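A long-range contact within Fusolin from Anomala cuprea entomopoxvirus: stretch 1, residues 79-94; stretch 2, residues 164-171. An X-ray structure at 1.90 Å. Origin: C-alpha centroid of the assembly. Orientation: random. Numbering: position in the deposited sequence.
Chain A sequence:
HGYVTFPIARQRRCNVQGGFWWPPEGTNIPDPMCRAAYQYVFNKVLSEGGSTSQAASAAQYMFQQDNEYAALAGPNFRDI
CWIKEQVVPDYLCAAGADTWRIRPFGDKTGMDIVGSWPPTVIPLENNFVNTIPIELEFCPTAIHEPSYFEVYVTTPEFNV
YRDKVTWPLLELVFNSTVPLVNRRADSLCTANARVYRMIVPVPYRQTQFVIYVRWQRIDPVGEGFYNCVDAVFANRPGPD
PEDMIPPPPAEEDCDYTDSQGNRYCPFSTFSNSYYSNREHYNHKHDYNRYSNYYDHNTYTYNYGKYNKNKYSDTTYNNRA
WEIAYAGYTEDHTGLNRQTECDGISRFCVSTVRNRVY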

# COMPACT_ATOMS: atom_id res chain seq x y z
N ASP A 79 -3.66 12.52 -17.76
CA ASP A 79 -2.25 12.82 -17.99
C ASP A 79 -1.44 12.47 -16.77
O ASP A 79 -1.45 13.21 -15.81
CB ASP A 79 -2.11 14.31 -18.36
CG ASP A 79 -0.68 14.72 -18.71
OD1 ASP A 79 0.20 13.83 -18.77
OD2 ASP A 79 -0.45 15.93 -18.90
N ILE A 80 -0.71 11.36 -16.81
CA ILE A 80 0.11 10.94 -15.67
C ILE A 80 1.18 11.98 -15.29
O ILE A 80 1.46 12.15 -14.10
CB ILE A 80 0.67 9.50 -15.85
CG1 ILE A 80 1.00 8.83 -14.49
CG2 ILE A 80 1.86 9.47 -16.82
CD1 ILE A 80 -0.20 8.49 -13.65
N CYS A 81 1.68 12.79 -16.25
CA CYS A 81 2.64 13.85 -15.92
C CYS A 81 2.02 14.90 -15.01
O CYS A 81 2.67 15.37 -14.08
CB CYS A 81 3.20 14.49 -17.19
SG CYS A 81 4.10 13.32 -18.21
N TRP A 82 0.74 15.23 -15.24
CA TRP A 82 -0.02 16.15 -14.39
C TRP A 82 -0.16 15.52 -12.97
O TRP A 82 0.04 16.20 -11.97
CB TRP A 82 -1.41 16.43 -14.99
CG TRP A 82 -2.30 17.23 -14.09
CD1 TRP A 82 -3.35 16.78 -13.36
CD2 TRP A 82 -2.17 18.62 -13.79
NE1 TRP A 82 -3.89 17.80 -12.62
CE2 TRP A 82 -3.18 18.94 -12.86
CE3 TRP A 82 -1.35 19.66 -14.27
CZ2 TRP A 82 -3.39 20.25 -12.39
CZ3 TRP A 82 -1.57 20.95 -13.82
CH2 TRP A 82 -2.55 21.23 -12.87
N ILE A 83 -0.47 14.24 -12.90
CA ILE A 83 -0.62 13.54 -11.60
C ILE A 83 0.70 13.58 -10.81
O ILE A 83 0.75 14.02 -9.66
CB ILE A 83 -1.11 12.09 -11.84
CG1 ILE A 83 -2.53 12.08 -12.48
CG2 ILE A 83 -1.04 11.22 -10.56
CD1 ILE A 83 -3.59 12.78 -11.75
N LYS A 84 1.76 13.14 -11.47
CA LYS A 84 3.10 13.05 -10.88
C LYS A 84 3.62 14.36 -10.37
O LYS A 84 4.33 14.38 -9.38
CB LYS A 84 4.10 12.55 -11.93
CG LYS A 84 3.93 11.11 -12.34
CD LYS A 84 5.09 10.70 -13.24
CE LYS A 84 4.83 9.36 -13.84
NZ LYS A 84 5.98 8.87 -14.66
N GLU A 85 3.35 15.46 -11.08
CA GLU A 85 3.95 16.73 -10.73
C GLU A 85 3.07 17.64 -9.89
O GLU A 85 3.60 18.43 -9.13
CB GLU A 85 4.42 17.44 -12.02
CG GLU A 85 5.30 16.58 -12.94
CD GLU A 85 6.74 16.31 -12.53
OE1 GLU A 85 7.42 15.55 -13.25
OE2 GLU A 85 7.17 16.81 -11.46
N GLN A 86 1.75 17.54 -10.00
CA GLN A 86 0.85 18.42 -9.27
C GLN A 86 -0.16 17.75 -8.34
O GLN A 86 -0.63 18.41 -7.42
CB GLN A 86 0.04 19.24 -10.28
CG GLN A 86 0.88 20.04 -11.28
CD GLN A 86 1.70 21.14 -10.63
OE1 GLN A 86 1.28 21.76 -9.65
NE2 GLN A 86 2.88 21.42 -11.18
N VAL A 87 -0.56 16.51 -8.60
CA VAL A 87 -1.65 15.91 -7.81
C VAL A 87 -1.14 15.05 -6.69
O VAL A 87 -1.48 15.33 -5.53
CB VAL A 87 -2.63 15.20 -8.74
CG1 VAL A 87 -3.88 14.74 -7.99
CG2 VAL A 87 -3.01 16.14 -9.90
N VAL A 88 -0.30 14.05 -7.00
CA VAL A 88 0.34 13.22 -5.97
C VAL A 88 1.84 13.28 -6.21
O VAL A 88 2.43 12.29 -6.62
CB VAL A 88 -0.21 11.78 -5.92
CG1 VAL A 88 0.36 11.04 -4.71
CG2 VAL A 88 -1.73 11.78 -5.87
N PRO A 89 2.47 14.44 -6.07
CA PRO A 89 3.92 14.52 -6.31
C PRO A 89 4.75 13.93 -5.18
O PRO A 89 5.92 13.59 -5.38
CB PRO A 89 4.17 16.02 -6.45
CG PRO A 89 3.21 16.63 -5.53
CD PRO A 89 1.95 15.75 -5.61
N ASP A 90 4.17 13.83 -3.99
CA ASP A 90 4.89 13.30 -2.84
C ASP A 90 3.94 12.56 -1.92
O ASP A 90 2.73 12.60 -2.13
CB ASP A 90 5.59 14.43 -2.09
CG ASP A 90 4.75 15.63 -1.74
OD1 ASP A 90 3.52 15.49 -1.63
OD2 ASP A 90 5.33 16.74 -1.60
N TYR A 91 4.49 11.86 -0.95
CA TYR A 91 3.71 11.08 0.04
C TYR A 91 2.74 10.19 -0.69
O TYR A 91 1.50 10.24 -0.44
CB TYR A 91 3.00 12.00 1.01
CG TYR A 91 3.95 12.95 1.72
CD1 TYR A 91 4.90 12.47 2.61
CD2 TYR A 91 3.90 14.32 1.50
CE1 TYR A 91 5.75 13.33 3.31
CE2 TYR A 91 4.75 15.20 2.17
CZ TYR A 91 5.67 14.70 3.09
OH TYR A 91 6.52 15.53 3.79
N LEU A 92 3.28 9.36 -1.59
CA LEU A 92 2.42 8.51 -2.41
C LEU A 92 1.52 7.58 -1.60
O LEU A 92 0.36 7.43 -1.96
CB LEU A 92 3.23 7.75 -3.46
CG LEU A 92 3.45 8.48 -4.80
CD1 LEU A 92 4.27 9.73 -4.61
CD2 LEU A 92 4.08 7.56 -5.82
N CYS A 93 2.00 6.98 -0.50
CA CYS A 93 1.16 6.06 0.25
C CYS A 93 0.06 6.80 1.06
O CYS A 93 -0.84 6.16 1.59
CB CYS A 93 2.00 5.14 1.13
SG CYS A 93 3.17 4.11 0.19
N ALA A 94 0.17 8.12 1.18
CA ALA A 94 -0.83 8.99 1.82
C ALA A 94 -1.72 9.64 0.76
O ALA A 94 -2.55 10.49 1.11
CB ALA A 94 -0.11 10.08 2.59
N LYS A 164 11.46 5.85 -0.24
CA LYS A 164 10.07 6.25 -0.35
C LYS A 164 9.55 5.69 -1.67
O LYS A 164 10.29 5.64 -2.66
CB LYS A 164 9.94 7.78 -0.46
CG LYS A 164 10.31 8.52 0.80
CD LYS A 164 9.29 8.29 1.87
CE LYS A 164 9.17 9.40 2.88
NZ LYS A 164 9.20 8.90 4.26
N VAL A 165 8.26 5.36 -1.71
CA VAL A 165 7.58 5.02 -2.96
C VAL A 165 7.43 6.37 -3.71
O VAL A 165 6.86 7.30 -3.16
CB VAL A 165 6.21 4.38 -2.67
CG1 VAL A 165 5.38 4.26 -3.92
CG2 VAL A 165 6.38 3.02 -2.01
N THR A 166 8.00 6.50 -4.91
CA THR A 166 7.94 7.75 -5.69
C THR A 166 7.77 7.36 -7.15
O THR A 166 8.09 6.23 -7.53
CB THR A 166 9.24 8.59 -5.49
OG1 THR A 166 10.35 7.84 -6.01
CG2 THR A 166 9.52 8.89 -4.06
N TRP A 167 7.22 8.27 -7.95
CA TRP A 167 6.90 7.95 -9.35
C TRP A 167 8.07 7.46 -10.23
O TRP A 167 7.93 6.45 -10.94
CB TRP A 167 6.16 9.11 -10.01
CG TRP A 167 4.81 9.34 -9.42
CD1 TRP A 167 4.43 10.35 -8.58
CD2 TRP A 167 3.65 8.52 -9.61
NE1 TRP A 167 3.10 10.25 -8.30
CE2 TRP A 167 2.58 9.15 -8.94
CE3 TRP A 167 3.38 7.40 -10.41
CZ2 TRP A 167 1.29 8.63 -8.96
CZ3 TRP A 167 2.09 6.89 -10.43
CH2 TRP A 167 1.07 7.49 -9.69
N PRO A 168 9.28 8.03 -10.12
CA PRO A 168 10.41 7.46 -10.90
C PRO A 168 10.83 6.04 -10.48
O PRO A 168 11.61 5.40 -11.20
CB PRO A 168 11.54 8.45 -10.71
CG PRO A 168 11.07 9.46 -9.78
CD PRO A 168 9.69 9.21 -9.34
N LEU A 169 10.31 5.52 -9.33
CA LEU A 169 10.59 4.15 -8.92
C LEU A 169 9.41 3.23 -9.21
O LEU A 169 9.42 2.09 -8.73
CB LEU A 169 10.93 4.10 -7.42
CG LEU A 169 12.11 4.92 -6.96
CD1 LEU A 169 12.42 4.64 -5.48
CD2 LEU A 169 13.32 4.65 -7.84
N LEU A 170 8.42 3.68 -10.00
CA LEU A 170 7.22 2.88 -10.33
C LEU A 170 7.11 2.63 -11.81
O LEU A 170 7.52 3.47 -12.61
CB LEU A 170 5.96 3.62 -9.84
CG LEU A 170 5.71 3.66 -8.33
CD1 LEU A 170 4.60 4.61 -8.03
CD2 LEU A 170 5.39 2.30 -7.79
N GLU A 171 6.64 1.45 -12.18
CA GLU A 171 6.41 1.04 -13.54
C GLU A 171 4.96 0.61 -13.71
O GLU A 171 4.44 -0.15 -12.89
CB GLU A 171 7.40 -0.08 -13.95
CG GLU A 171 7.32 -1.42 -13.26
CD GLU A 171 8.48 -2.33 -13.64
OE1 GLU A 171 8.24 -3.50 -14.01
OE2 GLU A 171 9.65 -1.86 -13.57
O HOH W 1 6.17 6.50 -13.17
O HOH W 2 7.25 11.21 -6.96
O HOH W 3 6.09 8.85 -1.09

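Contact between the helix, following loop and short 3-10 segment of residues 79-94 and the segment 164-171, centred on the indole of Trp-167. One direct hydrogen bond joins the stretches, from Trp-167 NE1 to Val-88 O (2.7 Å, N-H...O angle 153°). Val-88 is the first residue to leave helical phi/psi after the helix, and its carbonyl lies at the edge of the indole, near the ring plane, where the N-H points; the buried ring nitrogen is thereby satisfied. CH-pi contacts cover the five-membered ring of Trp-167 on both faces. Lys-84 CG sits 3.7 Å from the centroid of the Trp-167 five-membered ring, 18° off the normal, and Leu-92 CD2 lies over the opposite face, also 3.7 Å from the centroid and 8° off the normal, so the indole is clamped between the aliphatic part of a lysine and a leucine methyl. In the apolar packing, two helix isoleucines approach the six-membered ring, Ile-83 CG2 at 3.8 Å from Trp-167 CZ2 and Ile-80 CD1 at 4.3 Å from Trp-167 CZ3. Leu-92 CD2 also reaches Leu-170 CD1 (3.7 Å) and Val-165 CG1 (4.0 Å), so a single methyl touches three side chains of the second stretch. Cys-93 SG packs 4.0 Å from Val-165 CG2, a second contact with the Val-165 side chain. Three waters bridge polar groups that do not meet directly. Water 1 accepts from Lys-84 NZ (2.8 Å) and donates to Trp-167 O (2.8 Å); the extended lysine, t at chi2 to chi4, thus lays its CG over the indole while its amine reaches the water. Water 2 accepts from Trp-167 N (3.1 Å) and donates to Pro-89 O (3.2 Å). Water 3 accepts from Leu-92 N (2.9 Å) and donates to Val-165 O (2.7 Å), tying the two backbones together where Leu-92 packs against Val-165.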